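PDB 6EI3: proton-dependent oligopeptide transporter family protein from Xanthomonas campestris, which probably couples inward proton movement to the uptake of short peptides across the bacterial membrane, as in other POT-family members of the major facilitator superfamily. Local coordinates for residues E14-Y19 and L157-A162; F124-F129 and H135-V140; G241-E244 and I250-C253; L364-S369 and S414-E419. All blocks are in the same frame, centred on the assembly; numbering follows the deposited sequence.

Contact 1. Residues E14-Y19 and L157-A162; sequences ERFSFY and LLIPLA. With 78M ((2S)-2,3-dihydroxypropyl(7Z)-pentadec-7-enoate), chain L; 78M ((2S)-2,3-dihydroxypropyl(7Z)-pentadec-7-enoate), chain I.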
# COMPACT_ATOMS: atom_id res chain seq x y z
N GLU A 14 -14.27 6.18 -8.37
CA GLU A 14 -13.51 4.97 -8.05
C GLU A 14 -12.87 5.04 -6.65
O GLU A 14 -12.89 4.05 -5.94
CB GLU A 14 -12.45 4.65 -9.14
CG GLU A 14 -11.64 3.37 -8.89
CD GLU A 14 -10.49 3.46 -7.91
OE1 GLU A 14 -9.94 4.57 -7.76
OE2 GLU A 14 -10.14 2.44 -7.27
N ARG A 15 -12.30 6.19 -6.27
CA ARG A 15 -11.67 6.33 -4.96
C ARG A 15 -12.69 6.28 -3.83
O ARG A 15 -12.44 5.64 -2.81
CB ARG A 15 -10.79 7.62 -4.87
CG ARG A 15 -9.49 7.58 -5.72
CD ARG A 15 -8.36 6.71 -5.15
NE ARG A 15 -8.60 5.29 -5.45
CZ ARG A 15 -8.08 4.26 -4.80
NH1 ARG A 15 -7.23 4.46 -3.79
NH2 ARG A 15 -8.40 3.01 -5.14
N PHE A 16 -13.84 6.94 -4.00
CA PHE A 16 -14.88 6.93 -2.98
C PHE A 16 -15.36 5.47 -2.80
O PHE A 16 -15.51 5.00 -1.67
CB PHE A 16 -16.06 7.86 -3.35
CG PHE A 16 -17.10 8.01 -2.26
CD1 PHE A 16 -18.03 7.00 -2.02
CD2 PHE A 16 -17.16 9.15 -1.47
CE1 PHE A 16 -19.01 7.14 -1.01
CE2 PHE A 16 -18.14 9.29 -0.47
CZ PHE A 16 -19.05 8.28 -0.25
N SER A 17 -15.57 4.78 -3.93
CA SER A 17 -16.01 3.39 -3.97
C SER A 17 -15.01 2.45 -3.26
O SER A 17 -15.42 1.62 -2.45
CB SER A 17 -16.20 2.96 -5.42
OG SER A 17 -16.53 1.59 -5.52
N PHE A 18 -13.72 2.60 -3.55
CA PHE A 18 -12.69 1.75 -2.95
C PHE A 18 -12.67 1.89 -1.45
O PHE A 18 -12.76 0.89 -0.75
CB PHE A 18 -11.29 2.06 -3.53
CG PHE A 18 -10.21 1.22 -2.88
CD1 PHE A 18 -9.95 -0.07 -3.35
CD2 PHE A 18 -9.50 1.68 -1.78
CE1 PHE A 18 -8.99 -0.88 -2.71
CE2 PHE A 18 -8.53 0.89 -1.16
CZ PHE A 18 -8.29 -0.39 -1.62
N TYR A 19 -12.54 3.13 -0.95
CA TYR A 19 -12.48 3.37 0.49
C TYR A 19 -13.75 2.95 1.19
O TYR A 19 -13.70 2.44 2.31
CB TYR A 19 -12.14 4.85 0.77
CG TYR A 19 -10.69 5.16 0.48
CD1 TYR A 19 -9.68 4.65 1.29
CD2 TYR A 19 -10.32 5.94 -0.61
CE1 TYR A 19 -8.33 4.92 1.03
CE2 TYR A 19 -8.98 6.23 -0.87
CZ TYR A 19 -7.99 5.72 -0.05
OH TYR A 19 -6.67 6.01 -0.29
N LEU A 157 -17.30 8.13 6.67
CA LEU A 157 -18.36 8.61 7.52
C LEU A 157 -19.73 8.06 7.09
O LEU A 157 -20.58 7.82 7.94
CB LEU A 157 -18.39 10.14 7.53
CG LEU A 157 -17.31 10.88 8.33
CD1 LEU A 157 -17.39 12.37 8.07
CD2 LEU A 157 -17.44 10.65 9.82
N LEU A 158 -19.96 7.87 5.78
CA LEU A 158 -21.27 7.47 5.25
C LEU A 158 -21.53 5.95 5.15
O LEU A 158 -22.56 5.48 5.65
CB LEU A 158 -21.50 8.15 3.87
CG LEU A 158 -22.72 7.74 3.03
CD1 LEU A 158 -24.04 8.17 3.70
CD2 LEU A 158 -22.66 8.37 1.65
N ILE A 159 -20.64 5.20 4.48
CA ILE A 159 -20.81 3.77 4.22
C ILE A 159 -20.98 2.95 5.53
O ILE A 159 -21.89 2.14 5.57
CB ILE A 159 -19.73 3.20 3.25
CG1 ILE A 159 -19.65 4.05 1.95
CG2 ILE A 159 -20.00 1.74 2.92
CD1 ILE A 159 -21.03 4.17 1.11
N PRO A 160 -20.22 3.19 6.63
CA PRO A 160 -20.49 2.45 7.88
C PRO A 160 -21.89 2.67 8.45
O PRO A 160 -22.42 1.75 9.08
CB PRO A 160 -19.38 2.94 8.81
CG PRO A 160 -18.27 3.38 7.87
CD PRO A 160 -19.05 4.07 6.79
N LEU A 161 -22.50 3.86 8.21
CA LEU A 161 -23.86 4.20 8.64
C LEU A 161 -24.87 3.44 7.78
O LEU A 161 -25.87 2.97 8.30
CB LEU A 161 -24.14 5.72 8.55
CG LEU A 161 -23.56 6.62 9.65
CD1 LEU A 161 -24.05 8.04 9.47
CD2 LEU A 161 -23.96 6.14 11.04
N ALA A 162 -24.59 3.31 6.45
CA ALA A 162 -25.42 2.49 5.56
C ALA A 162 -25.37 1.02 6.05
O ALA A 162 -26.40 0.36 6.08
CB ALA A 162 -24.91 2.58 4.13
O21 78M L . -33.36 2.05 13.63
C20 78M L . -33.65 3.44 13.63
C18 78M L . -32.41 4.26 13.88
O19 78M L . -32.75 5.59 14.28
C17 78M L . -31.47 4.28 12.69
O2 78M L . -31.86 5.34 11.79
C1 78M L . -32.35 5.01 10.59
O1 78M L . -32.75 3.91 10.31
C2 78M L . -32.34 6.18 9.66
C3 78M L . -31.43 6.01 8.44
C4 78M L . -29.96 6.21 8.73
C5 78M L . -29.18 6.88 7.60
C6 78M L . -28.40 5.92 6.70
C7 78M L . -27.32 6.59 5.89
C8 78M L . -27.40 7.10 4.67
C9 78M L . -28.60 7.15 3.76
C10 78M L . -28.33 7.70 2.36
C11 78M L . -28.11 6.63 1.29
C12 78M L . -28.16 7.10 -0.16
C13 78M L . -27.04 8.02 -0.64
C15 78M L . -24.60 8.26 -1.33
C14 78M L . -25.66 7.36 -0.73
O21 78M I . -27.53 6.91 13.12
C20 78M I . -28.77 6.67 13.78
C18 78M I . -29.64 7.90 13.78
O19 78M I . -30.71 7.73 14.72
C17 78M I . -30.22 8.24 12.42
O2 78M I . -29.15 8.28 11.44
C1 78M I . -28.48 9.42 11.26
O1 78M I . -28.58 10.38 11.97
C2 78M I . -27.58 9.33 10.06
C3 78M I . -27.52 10.62 9.25
C4 78M I . -26.51 10.57 8.12
C5 78M I . -27.09 10.95 6.77
C6 78M I . -26.15 10.70 5.61
C7 78M I . -25.49 11.95 5.10
C8 78M I . -25.56 12.45 3.88
C9 78M I . -26.33 11.89 2.72
C10 78M I . -25.93 12.51 1.38
C11 78M I . -26.90 12.19 0.25
C12 78M I . -26.48 12.72 -1.11
C13 78M I . -25.91 11.67 -2.05
C15 78M I . -24.61 13.03 -3.80
C14 78M I . -24.55 12.02 -2.66
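The ring of Phe-16 meets helix 137-165 edge-on: the methyls Leu-158 CD2 and Ile-159 CD1 both lie near the ring plane. CZ of Phe-16 stands 4.1 Å from CD2 of Leu-158, and CE1 of Phe-16 is 4.2 Å from CD1 of Ile-159, so two adjacent ring corners make the whole apolar touch. Placing CG of Phe-16 opposite its own backbone N (chi1 -173°) sends the ring across to the second helix. On a different side of helix 4-22, Arg-15 and Glu-14 form a side-on salt bridge, each nitrogen to one oxygen, both in or near the guanidinium plane. NE of Arg-15 lies 2.8 Å from OE1 of Glu-14, and NH2 of Arg-15 is 2.8 Å from OE2 with a nearly straight N-H...O angle of 176°. This pair closes the ExxER motif of POT transporters, which as in relatives is probably linked to proton coupling, and Tyr-86 OH of helix 62-95 also bonds Glu-14 OE2. Leu-158 bridges ring and lipid: CD2, besides touching Phe-16, is 3.6 Å from C15 of one monoacylglycerol (chain L), while CD1 is 3.8 Å from C6 of another (chain I). Helix 137-165 kinks at Pro-160. Helix 168-188 flanks both partners, with Leu-178 against Phe-16, Ile-174 against Ile-159, and the Pro-175 carbonyl bonded to Ser-17 OG.

Contact 2. Residues F124-F129 and H135-V140; sequences FMVDQF and HRAKVV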
# COMPACT_ATOMS: atom_id res chain seq x y z
N PHE A 124 -2.08 8.00 -17.61
CA PHE A 124 -3.01 8.29 -18.72
C PHE A 124 -3.48 9.74 -18.64
O PHE A 124 -3.72 10.36 -19.67
CB PHE A 124 -4.21 7.33 -18.69
CG PHE A 124 -5.15 7.42 -19.87
CD1 PHE A 124 -4.73 7.04 -21.15
CD2 PHE A 124 -6.48 7.78 -19.69
CE1 PHE A 124 -5.61 7.08 -22.23
CE2 PHE A 124 -7.35 7.86 -20.78
CZ PHE A 124 -6.92 7.48 -22.04
N MET A 125 -3.64 10.26 -17.42
CA MET A 125 -4.05 11.66 -17.24
C MET A 125 -2.96 12.60 -17.80
O MET A 125 -3.28 13.56 -18.49
CB MET A 125 -4.30 11.96 -15.74
CG MET A 125 -4.75 13.40 -15.48
SD MET A 125 -3.35 14.53 -15.27
CE MET A 125 -2.79 14.05 -13.59
N VAL A 126 -1.67 12.37 -17.43
CA VAL A 126 -0.54 13.20 -17.90
C VAL A 126 -0.47 13.20 -19.45
O VAL A 126 -0.24 14.25 -20.05
CB VAL A 126 0.80 12.80 -17.23
CG1 VAL A 126 1.96 13.67 -17.72
CG2 VAL A 126 0.71 12.87 -15.71
N ASP A 127 -0.75 12.03 -20.09
CA ASP A 127 -0.78 11.85 -21.56
C ASP A 127 -1.75 12.82 -22.25
O ASP A 127 -1.58 13.09 -23.42
CB ASP A 127 -1.24 10.42 -21.93
CG ASP A 127 -0.25 9.30 -21.65
OD1 ASP A 127 0.91 9.61 -21.31
OD2 ASP A 127 -0.65 8.11 -21.77
N GLN A 128 -2.79 13.29 -21.55
CA GLN A 128 -3.80 14.19 -22.13
C GLN A 128 -3.29 15.59 -22.41
O GLN A 128 -3.93 16.32 -23.17
CB GLN A 128 -5.07 14.22 -21.28
CG GLN A 128 -5.66 12.83 -20.97
CD GLN A 128 -5.76 11.97 -22.21
OE1 GLN A 128 -6.35 12.36 -23.22
NE2 GLN A 128 -5.13 10.79 -22.18
N PHE A 129 -2.13 15.96 -21.83
CA PHE A 129 -1.47 17.27 -22.01
C PHE A 129 -0.39 17.16 -23.08
O PHE A 129 0.42 16.23 -23.04
CB PHE A 129 -0.83 17.72 -20.67
CG PHE A 129 -1.83 18.02 -19.58
CD1 PHE A 129 -2.26 17.01 -18.72
CD2 PHE A 129 -2.34 19.30 -19.41
CE1 PHE A 129 -3.18 17.28 -17.72
CE2 PHE A 129 -3.27 19.57 -18.40
CZ PHE A 129 -3.69 18.55 -17.56
N HIS A 135 3.82 20.23 -17.45
CA HIS A 135 3.84 20.89 -16.13
C HIS A 135 2.44 21.23 -15.61
O HIS A 135 2.24 21.27 -14.40
CB HIS A 135 4.75 22.14 -16.14
CG HIS A 135 4.24 23.25 -17.00
ND1 HIS A 135 4.54 23.32 -18.35
CD2 HIS A 135 3.45 24.30 -16.67
CE1 HIS A 135 3.93 24.41 -18.80
NE2 HIS A 135 3.26 25.03 -17.82
N ARG A 136 1.47 21.47 -16.53
CA ARG A 136 0.08 21.81 -16.22
C ARG A 136 -0.69 20.64 -15.57
O ARG A 136 -1.72 20.86 -14.94
CB ARG A 136 -0.62 22.31 -17.50
CG ARG A 136 -1.81 23.22 -17.24
CD ARG A 136 -1.93 24.31 -18.29
NE ARG A 136 -0.96 25.39 -18.09
CZ ARG A 136 -1.15 26.44 -17.30
NH1 ARG A 136 -2.28 26.57 -16.61
NH2 ARG A 136 -0.21 27.37 -17.19
N ALA A 137 -0.15 19.40 -15.67
CA ALA A 137 -0.74 18.22 -15.03
C ALA A 137 -0.66 18.32 -13.50
O ALA A 137 -1.45 17.66 -12.83
CB ALA A 137 -0.06 16.95 -15.52
N LYS A 138 0.24 19.18 -12.96
CA LYS A 138 0.45 19.45 -11.52
C LYS A 138 -0.87 19.87 -10.85
O LYS A 138 -1.16 19.42 -9.74
CB LYS A 138 1.51 20.57 -11.34
CG LYS A 138 1.86 20.94 -9.90
CD LYS A 138 2.99 20.07 -9.32
CE LYS A 138 3.25 20.33 -7.85
NZ LYS A 138 2.18 19.76 -6.98
N VAL A 139 -1.66 20.72 -11.53
CA VAL A 139 -2.98 21.23 -11.10
C VAL A 139 -3.96 20.04 -10.94
O VAL A 139 -4.75 20.01 -9.99
CB VAL A 139 -3.49 22.28 -12.12
CG1 VAL A 139 -4.96 22.64 -11.89
CG2 VAL A 139 -2.61 23.54 -12.11
N VAL A 140 -3.92 19.09 -11.87
CA VAL A 140 -4.78 17.90 -11.80
C VAL A 140 -4.30 16.96 -10.68
O VAL A 140 -5.15 16.40 -9.97
CB VAL A 140 -4.98 17.19 -13.17
CG1 VAL A 140 -5.99 16.03 -13.06
CG2 VAL A 140 -5.44 18.19 -14.24
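Phe-129 lays one face of its ring over the backbone of Arg-136 and Ala-137, and the amide N of Ala-137 sits 4.0 Å above the ring plane, over its centre. The small Ala-137 makes the shallow hollow: Phe-129 CE1 comes within 3.8 Å of both CA and CB of Ala-137. Arg-136 forms one wall, its CB 3.9 Å from CE2 of Phe-129, although its outer chain is poorly ordered. Val-140 forms the next wall one turn on, where its CG2 meets CZ of Phe-129 at the ring edge. The other methyl of Val-140 serves a second bump: its CG1 lies 3.8 Å from SD of Met-125, the two side chains meeting tip to tip. Met-125 bends at both later torsions (chi2 -87°, chi3 -74°), which keeps CG, SD and CE all close to Val-140. Between Phe-129 and Met-125, CA of Val-126 comes 5.8 Å from CA of Ala-137. The arrangement is a helix-loop-helix turn, probably on the cytoplasmic side of the N-terminal bundle, and the Phe-129 carbonyl accepts from Lys-134 NZ in the loop. Nearby polar groups pair: Gln-128 NE2 with Phe-124 O at 2.9 Å, and Asp-127 in a salt bridge with Lys-75. The touching side chains are apolar and no polar bond joins the segments, so the fit depends on shape, with the Ala-137 amide beneath the ring.

Contact 3. Residues G241-E244 and I250-C253; sequences GLTE and ICLC. With 78M ((2S)-2,3-dihydroxypropyl(7Z)-pentadec-7-enoate), chain G.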
# COMPACT_ATOMS: atom_id res chain seq x y z
N GLY A 241 4.95 -25.02 -1.72
CA GLY A 241 4.78 -26.27 -0.99
C GLY A 241 4.37 -26.08 0.46
O GLY A 241 4.22 -27.06 1.20
N LEU A 242 4.17 -24.81 0.89
CA LEU A 242 3.74 -24.49 2.27
C LEU A 242 2.28 -24.01 2.32
O LEU A 242 1.86 -23.43 3.33
CB LEU A 242 4.68 -23.45 2.93
CG LEU A 242 6.16 -23.82 3.08
CD1 LEU A 242 7.00 -22.59 3.37
CD2 LEU A 242 6.38 -24.87 4.16
N THR A 243 1.51 -24.23 1.24
CA THR A 243 0.12 -23.79 1.08
C THR A 243 -0.80 -24.35 2.19
O THR A 243 -1.65 -23.62 2.70
CB THR A 243 -0.37 -24.07 -0.36
OG1 THR A 243 0.46 -23.35 -1.27
CG2 THR A 243 -1.82 -23.65 -0.60
N GLU A 244 -0.57 -25.61 2.59
CA GLU A 244 -1.33 -26.31 3.63
C GLU A 244 -1.27 -25.62 5.00
O GLU A 244 -2.31 -25.47 5.64
CB GLU A 244 -0.80 -27.75 3.79
CG GLU A 244 -1.26 -28.73 2.73
CD GLU A 244 -0.75 -30.13 2.98
OE1 GLU A 244 0.40 -30.42 2.58
OE2 GLU A 244 -1.48 -30.92 3.61
N ILE A 250 0.03 -16.09 1.55
CA ILE A 250 1.32 -15.95 2.25
C ILE A 250 2.45 -16.56 1.43
O ILE A 250 3.49 -15.91 1.26
CB ILE A 250 1.26 -16.52 3.69
CG1 ILE A 250 0.46 -15.57 4.61
CG2 ILE A 250 2.67 -16.79 4.26
CD1 ILE A 250 0.07 -16.18 6.02
N CYS A 251 2.24 -17.78 0.89
CA CYS A 251 3.25 -18.46 0.10
C CYS A 251 3.68 -17.68 -1.12
O CYS A 251 4.87 -17.60 -1.37
CB CYS A 251 2.81 -19.87 -0.27
SG CYS A 251 2.55 -20.94 1.16
N LEU A 252 2.71 -17.11 -1.87
CA LEU A 252 2.99 -16.31 -3.06
C LEU A 252 3.81 -15.06 -2.70
O LEU A 252 4.72 -14.69 -3.44
CB LEU A 252 1.69 -15.94 -3.80
CG LEU A 252 0.99 -17.06 -4.60
CD1 LEU A 252 -0.41 -16.63 -5.01
CD2 LEU A 252 1.79 -17.47 -5.85
N CYS A 253 3.50 -14.44 -1.52
CA CYS A 253 4.20 -13.25 -1.00
C CYS A 253 5.58 -13.54 -0.52
O CYS A 253 6.45 -12.70 -0.73
CB CYS A 253 3.39 -12.57 0.09
SG CYS A 253 1.96 -11.68 -0.53
O21 78M G . -7.95 -18.82 6.71
C20 78M G . -8.69 -19.15 5.54
C18 78M G . -9.18 -17.90 4.85
O19 78M G . -10.26 -17.32 5.58
C17 78M G . -9.60 -18.14 3.41
O2 78M G . -8.97 -17.13 2.60
C1 78M G . -9.64 -16.00 2.34
O1 78M G . -10.69 -15.71 2.84
C2 78M G . -8.90 -15.13 1.36
C3 78M G . -9.79 -14.32 0.44
C4 78M G . -9.15 -13.00 0.08
C5 78M G . -9.71 -12.34 -1.16
C6 78M G . -8.77 -11.30 -1.78
C7 78M G . -7.73 -11.91 -2.66
C8 78M G . -6.80 -11.26 -3.35
C9 78M G . -5.78 -11.88 -4.25
C10 78M G . -4.41 -12.03 -3.61
C11 78M G . -3.28 -12.22 -4.61
C12 78M G . -1.93 -12.34 -3.95
C13 78M G . -0.73 -12.22 -4.87
C15 78M G . 1.79 -12.23 -4.99
C14 78M G . 0.57 -12.15 -4.11
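One sulfur carries this contact: SG of Cys-251 lies over one face of the peptide group joining Leu-242 to Thr-243, almost directly above C of Leu-242. SG of Cys-251 is 3.3 Å from C of Leu-242, and O of Leu-242 and N of Thr-243 lie only slightly farther off. Such even spacing describes close packing on an amide face; none of these pairs qualifies as a hydrogen bond. Flanking side chains add two longer contacts, with CB of Leu-242 3.7 Å from the sulfur and OG1 of Thr-243 4.0 Å away. A chi1 of -62° sets SG opposite the carbonyl carbon of Cys-251, pointing to Leu-242. The segments belong to a tight turn in which the short helix 243-246 leads into the long helix 248-270. With helix 224-239 before it, this turn forms a hairpin consistent with the extra helix pair that joins the two six-helix bundles in bacterial POT proteins. Leu-242 occupies the N-cap position of the short helix. The Thr-243 hydroxyl is bonded to the Leu-240 carbonyl, and its approach to the sulfur is only packing. On other sides of helix 248-270, Ile-250 packs on Leu-449 and Leu-450 of helix 430-456, and Cys-253 lies against Leu-446 of the same helix and Ile-56 of helix 40-60. The acyl tail of a bound monoacylglycerol (chain G) ends here, its C14 3.9 Å from SG of Cys-253.

Contact 4. Residues L364-S369 and S414-E419; sequences LRRMTS and SATGIE. With 78M ((2S)-2,3-dihydroxypropyl(7Z)-pentadec-7-enoate), chain J.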
# COMPACT_ATOMS: atom_id res chain seq x y z
N LEU A 364 15.32 11.79 4.65
CA LEU A 364 15.65 10.57 5.41
C LEU A 364 15.37 10.72 6.92
O LEU A 364 14.98 9.73 7.55
CB LEU A 364 17.08 10.10 5.13
CG LEU A 364 17.31 9.47 3.74
CD1 LEU A 364 18.77 9.18 3.51
CD2 LEU A 364 16.42 8.20 3.51
N ARG A 365 15.48 11.95 7.46
CA ARG A 365 15.14 12.25 8.86
C ARG A 365 13.64 12.17 9.04
O ARG A 365 13.17 11.65 10.05
CB ARG A 365 15.64 13.64 9.30
CG ARG A 365 17.04 13.61 9.91
CD ARG A 365 17.58 15.01 10.07
NE ARG A 365 18.81 15.03 10.87
CZ ARG A 365 19.48 16.13 11.18
NH1 ARG A 365 19.05 17.32 10.78
NH2 ARG A 365 20.58 16.05 11.91
N ARG A 366 12.88 12.69 8.06
CA ARG A 366 11.41 12.64 8.08
C ARG A 366 10.97 11.17 8.07
O ARG A 366 10.14 10.78 8.87
CB ARG A 366 10.82 13.35 6.86
CG ARG A 366 10.94 14.87 6.87
CD ARG A 366 10.33 15.46 5.59
NE ARG A 366 10.85 16.79 5.32
CZ ARG A 366 10.41 17.59 4.36
NH1 ARG A 366 9.43 17.20 3.55
NH2 ARG A 366 10.93 18.80 4.20
N MET A 367 11.58 10.36 7.20
CA MET A 367 11.22 8.95 7.07
C MET A 367 11.50 8.15 8.34
O MET A 367 10.61 7.44 8.81
CB MET A 367 11.86 8.34 5.84
CG MET A 367 11.24 8.86 4.53
SD MET A 367 12.12 8.24 3.09
CE MET A 367 11.39 6.59 2.96
N THR A 368 12.70 8.32 8.95
CA THR A 368 13.07 7.64 10.21
C THR A 368 12.06 8.02 11.31
O THR A 368 11.52 7.13 11.97
CB THR A 368 14.51 8.06 10.63
OG1 THR A 368 15.40 7.89 9.53
CG2 THR A 368 15.02 7.27 11.84
N SER A 369 11.80 9.35 11.46
CA SER A 369 10.86 9.91 12.44
C SER A 369 9.45 9.38 12.21
O SER A 369 8.74 9.14 13.18
CB SER A 369 10.86 11.43 12.37
OG SER A 369 12.15 11.97 12.63
N SER A 414 5.37 8.19 4.43
CA SER A 414 4.64 7.83 3.22
C SER A 414 4.66 8.91 2.17
O SER A 414 4.99 8.61 1.02
CB SER A 414 3.22 7.38 3.53
OG SER A 414 2.62 6.83 2.37
N ALA A 415 4.37 10.17 2.56
CA ALA A 415 4.41 11.30 1.63
C ALA A 415 5.86 11.63 1.15
O ALA A 415 6.04 12.08 0.03
CB ALA A 415 3.78 12.53 2.27
N THR A 416 6.87 11.37 1.99
CA THR A 416 8.29 11.62 1.70
C THR A 416 8.95 10.51 0.85
O THR A 416 9.77 10.83 -0.01
CB THR A 416 9.05 11.75 3.02
OG1 THR A 416 8.37 12.67 3.87
CG2 THR A 416 10.48 12.19 2.83
N GLY A 417 8.64 9.24 1.14
CA GLY A 417 9.25 8.08 0.51
C GLY A 417 9.35 8.09 -0.99
O GLY A 417 10.42 7.88 -1.57
N ILE A 418 8.22 8.35 -1.64
CA ILE A 418 8.10 8.32 -3.09
C ILE A 418 8.79 9.55 -3.72
O ILE A 418 9.50 9.40 -4.72
CB ILE A 418 6.60 8.09 -3.48
CG1 ILE A 418 6.45 7.68 -4.95
CG2 ILE A 418 5.67 9.25 -3.10
CD1 ILE A 418 7.13 6.32 -5.29
N GLU A 419 8.67 10.72 -3.09
CA GLU A 419 9.35 11.93 -3.54
C GLU A 419 10.89 11.74 -3.40
O GLU A 419 11.66 12.13 -4.29
CB GLU A 419 8.88 13.12 -2.70
CG GLU A 419 9.21 14.48 -3.31
CD GLU A 419 8.64 15.69 -2.60
OE1 GLU A 419 7.62 15.56 -1.88
OE2 GLU A 419 9.21 16.80 -2.77
O21 78M J . 24.01 13.54 7.54
C20 78M J . 23.16 12.46 7.20
C18 78M J . 22.42 11.94 8.41
O19 78M J . 23.36 11.55 9.41
C17 78M J . 21.51 10.78 8.07
O2 78M J . 20.86 10.39 9.30
C1 78M J . 19.54 10.13 9.26
O1 78M J . 18.85 10.30 8.29
C2 78M J . 19.05 9.61 10.58
C3 78M J . 17.69 10.16 10.98
C4 78M J . 17.41 10.08 12.47
C5 78M J . 16.23 10.95 12.87
C6 78M J . 15.78 10.77 14.32
C7 78M J . 14.74 11.78 14.70
C8 78M J . 13.82 11.70 15.66
C9 78M J . 13.58 10.57 16.63
C10 78M J . 12.36 9.72 16.27
C11 78M J . 11.00 10.29 16.69
C12 78M J . 10.60 10.08 18.15
C13 78M J . 10.41 8.63 18.57
C15 78M J . 10.41 6.96 20.45
C14 78M J . 10.25 8.41 20.06
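Helices 363-389 and 400-424, consecutive helices of the C-terminal bundle, cross where Met-367 and Arg-366 meet Thr-416 and Gly-417. The segments run roughly antiparallel, 140° between their directions, with axes 8.9 Å apart. Met-367 does most of the reaching: its CG touches CG2 of Thr-416 at 3.8 Å, and its methyl CE arrives 3.6 Å from CA of Gly-417. A bend at chi3 (81°) brings that methyl onto the backbone where Gly-417 has no side chain. In the major facilitator fold this packs neighbouring transmembrane helices within one bundle, and Met-367 also contacts Ile-295 and Val-299 of helix 281-306. The extended Arg-366 passes Thr-416 at about a right angle, its CD 3.8 Å from OG1 of Thr-416. That is a carbon contact: OG1 bonds the Leu-412 carbonyl, while the Arg-366 head bonds Pro-361 O and makes a cation-pi contact with Tyr-351. On the lipid-facing side two hydroxyls are spent on carbonyls of their own helix, although both still touch the lipid. Thr-368 OG1 donates to O of Leu-364 at 2.7 Å, and Ser-369 OG to O of Arg-365 at 2.8 Å, while a monoacylglycerol (chain J) runs past, its C7 3.3 Å from Ser-369 OG.

Contacts 1, 2 and 4 are largely buried, whereas contact 3 is only partly so and lies across the chain's centre from contacts 2 and 4. Contacts 1 and 2 share helix 137-165, and contact 2 is nested inside the loop that contact 1 closes, their centres about 27 Å apart. Contacts 2 and 3 are local turns, contact 4 joins consecutive long helices, and contact 1 helices far apart in sequence. The touching surfaces differ: aromatic edge on aliphatic methyls in contact 1, ring face over backbone in contact 2, sulfur on a peptide group in contact 3, and methionine on threonine and glycine in contact 4. Contacts 1, 3 and 4 also border bound lipid.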